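Local coordinates for protein endonuclease IV (Thermus thermophilus, PDB 3AAM) that cleaves phosphodiester bonds at apurinic or apyrimidinic sites in DNA as a metal-dependent repair endonuclease, and also has 3'-5' exonuclease activity, at residues Leu168-Ala173 / Tyr178-Asp183; Asp207-Leu212 / His218-Leu223. All coordinates share one frame; numbering follows the deposited sequence.

Interaction 1 (Leu168-Ala173 / Tyr178-Asp183); sequences LDTCHA and YDVAED. With MN (manganese (II) ion), chain B.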
loop_
_atom_site.group_PDB
_atom_site.type_symbol
_atom_site.label_atom_id
_atom_site.label_comp_id
_atom_site.label_asym_id
_atom_site.label_seq_id
_atom_site.Cartn_x
_atom_site.Cartn_y
_atom_site.Cartn_z
ATOM N N LEU A 168 -5.183 -4.003 -2.254
ATOM C CA LEU A 168 -6.033 -4.718 -1.319
ATOM C C LEU A 168 -5.364 -4.819 0.042
ATOM O O LEU A 168 -4.227 -5.284 0.140
ATOM C CB LEU A 168 -6.307 -6.134 -1.822
ATOM C CG LEU A 168 -6.859 -7.094 -0.762
ATOM C CD1 LEU A 168 -8.278 -6.678 -0.374
ATOM C CD2 LEU A 168 -6.831 -8.518 -1.295
ATOM N N ASP A 169 -6.055 -4.363 1.081
ATOM C CA ASP A 169 -5.536 -4.491 2.434
ATOM C C ASP A 169 -6.454 -5.508 3.102
ATOM O O ASP A 169 -7.656 -5.278 3.261
ATOM C CB ASP A 169 -5.569 -3.161 3.194
ATOM C CG ASP A 169 -4.950 -3.275 4.579
ATOM O OD1 ASP A 169 -5.401 -4.142 5.362
ATOM O OD2 ASP A 169 -4.011 -2.507 4.887
ATOM N N THR A 170 -5.888 -6.652 3.465
ATOM C CA THR A 170 -6.653 -7.723 4.090
ATOM C C THR A 170 -7.218 -7.378 5.468
ATOM O O THR A 170 -8.274 -7.887 5.853
ATOM C CB THR A 170 -5.791 -8.978 4.198
ATOM O OG1 THR A 170 -4.496 -8.610 4.687
ATOM C CG2 THR A 170 -5.642 -9.638 2.832
ATOM N N CYS A 171 -6.519 -6.532 6.216
ATOM C CA CYS A 171 -6.995 -6.129 7.538
ATOM C C CYS A 171 -8.224 -5.259 7.340
ATOM O O CYS A 171 -9.254 -5.458 7.987
ATOM C CB CYS A 171 -5.918 -5.333 8.284
ATOM S SG CYS A 171 -6.452 -4.663 9.887
ATOM N N HIS A 172 -8.114 -4.292 6.436
ATOM C CA HIS A 172 -9.231 -3.397 6.150
ATOM C C HIS A 172 -10.445 -4.184 5.670
ATOM O O HIS A 172 -11.570 -3.931 6.104
ATOM C CB HIS A 172 -8.842 -2.383 5.076
ATOM C CG HIS A 172 -7.764 -1.435 5.497
ATOM N ND1 HIS A 172 -7.260 -0.468 4.656
ATOM C CD2 HIS A 172 -7.088 -1.308 6.664
ATOM C CE1 HIS A 172 -6.319 0.213 5.285
ATOM N NE2 HIS A 172 -6.195 -0.277 6.505
ATOM N N ALA A 173 -10.207 -5.136 4.773
ATOM C CA ALA A 173 -11.282 -5.956 4.226
ATOM C C ALA A 173 -11.989 -6.731 5.330
ATOM O O ALA A 173 -13.218 -6.768 5.387
ATOM C CB ALA A 173 -10.730 -6.921 3.177
ATOM N N TYR A 178 -15.490 -8.526 5.038
ATOM C CA TYR A 178 -15.064 -9.586 4.127
ATOM C C TYR A 178 -14.342 -10.636 4.964
ATOM O O TYR A 178 -13.298 -10.354 5.552
ATOM C CB TYR A 178 -14.127 -9.024 3.060
ATOM C CG TYR A 178 -14.812 -8.140 2.038
ATOM C CD1 TYR A 178 -15.606 -8.693 1.031
ATOM C CD2 TYR A 178 -14.643 -6.758 2.058
ATOM C CE1 TYR A 178 -16.210 -7.887 0.061
ATOM C CE2 TYR A 178 -15.245 -5.943 1.096
ATOM C CZ TYR A 178 -16.021 -6.515 0.101
ATOM O OH TYR A 178 -16.592 -5.719 -0.867
ATOM N N ASP A 179 -14.889 -11.846 5.010
ATOM C CA ASP A 179 -14.297 -12.906 5.823
ATOM C C ASP A 179 -13.002 -13.503 5.265
ATOM O O ASP A 179 -12.991 -14.620 4.747
ATOM C CB ASP A 179 -15.313 -14.027 6.046
ATOM C CG ASP A 179 -14.973 -14.885 7.247
ATOM O OD1 ASP A 179 -13.820 -14.816 7.722
ATOM O OD2 ASP A 179 -15.859 -15.629 7.717
ATOM N N VAL A 180 -11.905 -12.766 5.399
ATOM C CA VAL A 180 -10.614 -13.239 4.911
ATOM C C VAL A 180 -10.108 -14.425 5.733
ATOM O O VAL A 180 -9.358 -15.265 5.231
ATOM C CB VAL A 180 -9.553 -12.123 4.970
ATOM C CG1 VAL A 180 -8.262 -12.596 4.307
ATOM C CG2 VAL A 180 -10.081 -10.864 4.294
ATOM N N ALA A 181 -10.526 -14.493 6.992
ATOM C CA ALA A 181 -10.103 -15.568 7.882
ATOM C C ALA A 181 -10.630 -16.945 7.496
ATOM O O ALA A 181 -9.868 -17.914 7.439
ATOM C CB ALA A 181 -10.517 -15.249 9.315
ATOM N N GLU A 182 -11.931 -17.025 7.231
ATOM C CA GLU A 182 -12.571 -18.293 6.893
ATOM C C GLU A 182 -12.869 -18.515 5.415
ATOM O O GLU A 182 -13.095 -19.650 4.995
ATOM C CB GLU A 182 -13.876 -18.434 7.680
ATOM C CG GLU A 182 -13.705 -18.347 9.189
ATOM C CD GLU A 182 -12.647 -19.301 9.703
ATOM O OE1 GLU A 182 -12.697 -20.495 9.337
ATOM O OE2 GLU A 182 -11.768 -18.857 10.471
ATOM N N ASP A 183 -12.886 -17.443 4.631
ATOM C CA ASP A 183 -13.180 -17.566 3.206
ATOM C C ASP A 183 -12.298 -16.651 2.361
ATOM O O ASP A 183 -12.794 -15.853 1.563
ATOM C CB ASP A 183 -14.661 -17.257 2.961
ATOM C CG ASP A 183 -15.105 -17.570 1.541
ATOM O OD1 ASP A 183 -14.490 -18.438 0.889
ATOM O OD2 ASP A 183 -16.092 -16.954 1.085
HETATM MN MN MN B . -4.826 0.380 8.157
HETATM O O HOH W 1 -3.768 1.733 9.990
#
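Ala173 O takes the backbone N-H of Tyr178 at 2.9 Å, a fairly straight bond (154° at the hydrogen), and the same oxygen sits at the edge of the Tyr178 ring, 3.6 Å from its CD2. The Tyr178 torsion (chi1 -71°) turns CG away from its own carbonyl carbon and brings the CD2 edge past the end of the Ala173 carbonyl. The methyl of Ala173 packs against the loop: its CB lies 4.0 Å from Tyr178 CB and 4.1 Å from Val180 CG2. Val180 CG2 also rests on the carbonyl oxygen of Thr170, while CG1 faces the methyl CG2 of Thr170. Beyond the contact, Val187 of helix 184-194 packs on both Tyr178 and Val180, and Tyr178 stacks on the ring of Phe152 and bonds through OH to the backbone N of that residue. At the other end of the short helix, Asp169 is the N-cap; its OD1 receives His172 N at 2.9 Å from above the carboxylate plane and, more weakly, Cys171 N. The carboxylate carbon CG lies over the centre of the His172 ring, 3.4 Å above its plane. Asn140 O accepts from ND1 of this ring and NE2 binds manganese at 2.2 Å, two bonds that together fix the ring's rotation. A capped helix that starts straight after strand 165-169 thus presents a metal ligand at the end of a barrel strand, as fits the metal site of a TIM-barrel AP endonuclease.

Interaction 2 (Asp207-Leu212 / His218-Leu223); sequences DSVGGL and HHAHLL. With MN (manganese (II) ion), chain B.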
loop_
_atom_site.group_PDB
_atom_site.type_symbol
_atom_site.label_atom_id
_atom_site.label_comp_id
_atom_site.label_asym_id
_atom_site.label_seq_id
_atom_site.Cartn_x
_atom_site.Cartn_y
_atom_site.Cartn_z
ATOM N N ASP A 207 -2.523 -8.514 9.127
ATOM C CA ASP A 207 -3.468 -9.332 9.864
ATOM C C ASP A 207 -4.257 -8.278 10.639
ATOM O O ASP A 207 -3.905 -7.096 10.610
ATOM C CB ASP A 207 -2.787 -10.314 10.816
ATOM C CG ASP A 207 -3.713 -11.458 11.222
ATOM O OD1 ASP A 207 -4.944 -11.233 11.289
ATOM O OD2 ASP A 207 -3.217 -12.577 11.483
ATOM N N SER A 208 -5.301 -8.694 11.338
ATOM C CA SER A 208 -6.160 -7.753 12.044
ATOM C C SER A 208 -6.383 -8.030 13.523
ATOM O O SER A 208 -6.600 -9.170 13.924
ATOM C CB SER A 208 -7.515 -7.718 11.325
ATOM O OG SER A 208 -8.493 -6.975 12.028
ATOM N N VAL A 209 -6.328 -6.972 14.328
ATOM C CA VAL A 209 -6.578 -7.089 15.758
ATOM C C VAL A 209 -8.096 -7.100 15.918
ATOM O O VAL A 209 -8.641 -7.817 16.761
ATOM C CB VAL A 209 -5.988 -5.887 16.541
ATOM C CG1 VAL A 209 -6.468 -5.917 17.991
ATOM C CG2 VAL A 209 -4.473 -5.932 16.497
ATOM N N GLY A 210 -8.773 -6.308 15.091
ATOM C CA GLY A 210 -10.222 -6.236 15.142
ATOM C C GLY A 210 -10.897 -7.438 14.511
ATOM O O GLY A 210 -10.317 -8.119 13.664
ATOM N N GLY A 211 -12.133 -7.697 14.923
ATOM C CA GLY A 211 -12.871 -8.827 14.392
ATOM C C GLY A 211 -13.603 -8.536 13.096
ATOM O O GLY A 211 -13.624 -7.400 12.619
ATOM N N LEU A 212 -14.217 -9.574 12.537
ATOM C CA LEU A 212 -14.956 -9.468 11.285
ATOM C C LEU A 212 -16.039 -8.391 11.342
ATOM O O LEU A 212 -16.924 -8.431 12.197
ATOM C CB LEU A 212 -15.587 -10.822 10.942
ATOM C CG LEU A 212 -16.411 -10.896 9.654
ATOM C CD1 LEU A 212 -15.529 -10.579 8.459
ATOM C CD2 LEU A 212 -17.020 -12.287 9.515
ATOM N N HIS A 218 -6.682 -2.012 12.885
ATOM C CA HIS A 218 -5.528 -2.207 13.756
ATOM C C HIS A 218 -4.728 -3.397 13.216
ATOM O O HIS A 218 -5.094 -4.552 13.433
ATOM C CB HIS A 218 -6.038 -2.480 15.176
ATOM C CG HIS A 218 -4.974 -2.455 16.229
ATOM N ND1 HIS A 218 -5.267 -2.532 17.574
ATOM C CD2 HIS A 218 -3.626 -2.368 16.140
ATOM C CE1 HIS A 218 -4.144 -2.493 18.269
ATOM N NE2 HIS A 218 -3.134 -2.394 17.423
ATOM N N HIS A 219 -3.639 -3.107 12.512
ATOM C CA HIS A 219 -2.807 -4.152 11.917
ATOM C C HIS A 219 -2.135 -5.038 12.960
ATOM O O HIS A 219 -1.836 -4.596 14.068
ATOM C CB HIS A 219 -1.700 -3.552 11.047
ATOM C CG HIS A 219 -2.176 -2.572 10.021
ATOM N ND1 HIS A 219 -1.303 -1.865 9.221
ATOM C CD2 HIS A 219 -3.418 -2.161 9.676
ATOM C CE1 HIS A 219 -1.987 -1.058 8.430
ATOM N NE2 HIS A 219 -3.273 -1.218 8.688
ATOM N N ALA A 220 -1.900 -6.289 12.579
ATOM C CA ALA A 220 -1.226 -7.255 13.432
ATOM C C ALA A 220 -0.230 -8.029 12.573
ATOM O O ALA A 220 -0.441 -8.198 11.369
ATOM C CB ALA A 220 -2.234 -8.217 14.049
ATOM N N HIS A 221 0.856 -8.479 13.196
ATOM C CA HIS A 221 1.885 -9.254 12.505
ATOM C C HIS A 221 1.275 -10.545 11.967
ATOM O O HIS A 221 0.184 -10.950 12.377
ATOM C CB HIS A 221 3.021 -9.621 13.466
ATOM C CG HIS A 221 3.742 -8.444 14.043
ATOM N ND1 HIS A 221 4.379 -7.503 13.264
ATOM C CD2 HIS A 221 3.947 -8.069 15.328
ATOM C CE1 HIS A 221 4.946 -6.598 14.043
ATOM N NE2 HIS A 221 4.698 -6.918 15.301
ATOM N N LEU A 222 1.984 -11.197 11.051
ATOM C CA LEU A 222 1.499 -12.450 10.491
ATOM C C LEU A 222 1.299 -13.469 11.611
ATOM O O LEU A 222 2.127 -13.584 12.516
ATOM C CB LEU A 222 2.492 -12.980 9.455
ATOM C CG LEU A 222 2.766 -12.011 8.301
ATOM C CD1 LEU A 222 3.807 -12.612 7.373
ATOM C CD2 LEU A 222 1.478 -11.711 7.547
ATOM N N LEU A 223 0.182 -14.187 11.542
ATOM C CA LEU A 223 -0.198 -15.201 12.528
ATOM C C LEU A 223 -0.524 -14.650 13.914
ATOM O O LEU A 223 -0.822 -15.418 14.827
ATOM C CB LEU A 223 0.892 -16.276 12.657
ATOM C CG LEU A 223 1.173 -17.132 11.415
ATOM C CD1 LEU A 223 2.117 -18.276 11.787
ATOM C CD2 LEU A 223 -0.128 -17.689 10.862
HETATM MN MN MN B . -4.826 0.380 8.157
HETATM O O HOH W 2 -1.770 -13.998 9.741
HETATM O O HOH W 3 -8.340 -4.434 12.842
HETATM O O HOH W 1 -3.768 1.733 9.990
#
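Val209 CG2 stands over one face of the His218 imidazole, 3.5 Å from the ring centroid and 11° off the normal, a CH-pi contact. With His218 CG anti to its backbone N (chi1 -169°), the ring is laid against the valine, while CG1 lies off centre, beside ND1. The two residues are also joined through their backbones, Val209 N to His218 O at 2.9 Å. CG2 of Val209 further touches Ala220 CB, and that methyl lies 3.9 Å from Asp207 CB, on the same face of the sheet. Asp207 and Ala220 form an antiparallel hydrogen-bonded pair. At the next pair His219 turns away from Ser208, and its NE2 binds manganese at 2.3 Å; Glu248 O accepts from ND1. The Asp207 carboxylate bends back on the chain: OD1 is met on its anti side by Ser208 N at 2.6 Å, whereas OD2 accepts a hydrogen bond from water 2, which in turn accepts from Leu223 N. Ile227 N also bonds OD1, and Gly228 N bonds OD2. With an alanine in place of Asp207, the N-H groups of Ser208, Ile227 and Gly228 and water 2 would probably lose their acceptor, and the link to Leu223 would go with it. Water 3 links Ser208 OG, Gly210 N and His218 N. A buried carboxylate gripped by several N-H donors would be expected to stay ionised, its charge stabilised by the N-H dipoles pointing at it.

In the fold
From the N terminus, the chain runs along barrel strand 165-169 into helix 170-176, and interaction 1 closes over the last part of that helix and the loop leaving it, ahead of helix 184-194. The chain then returns through strand 202-208, the parallel neighbour of 165-169, and interaction 2 closes the hairpin with strand 219-220. The two contacts follow one another in series, neither nested nor crossed, with centres about 10 Å apart. They meet where Cys171 packs on Asp207 and Ser208, and again where Leu212 lies against Tyr178 and Asp179. Both reach the manganese ion: His172 comes from 168-173, His219 from 218-223, and Asp217 binds from just before the latter segment.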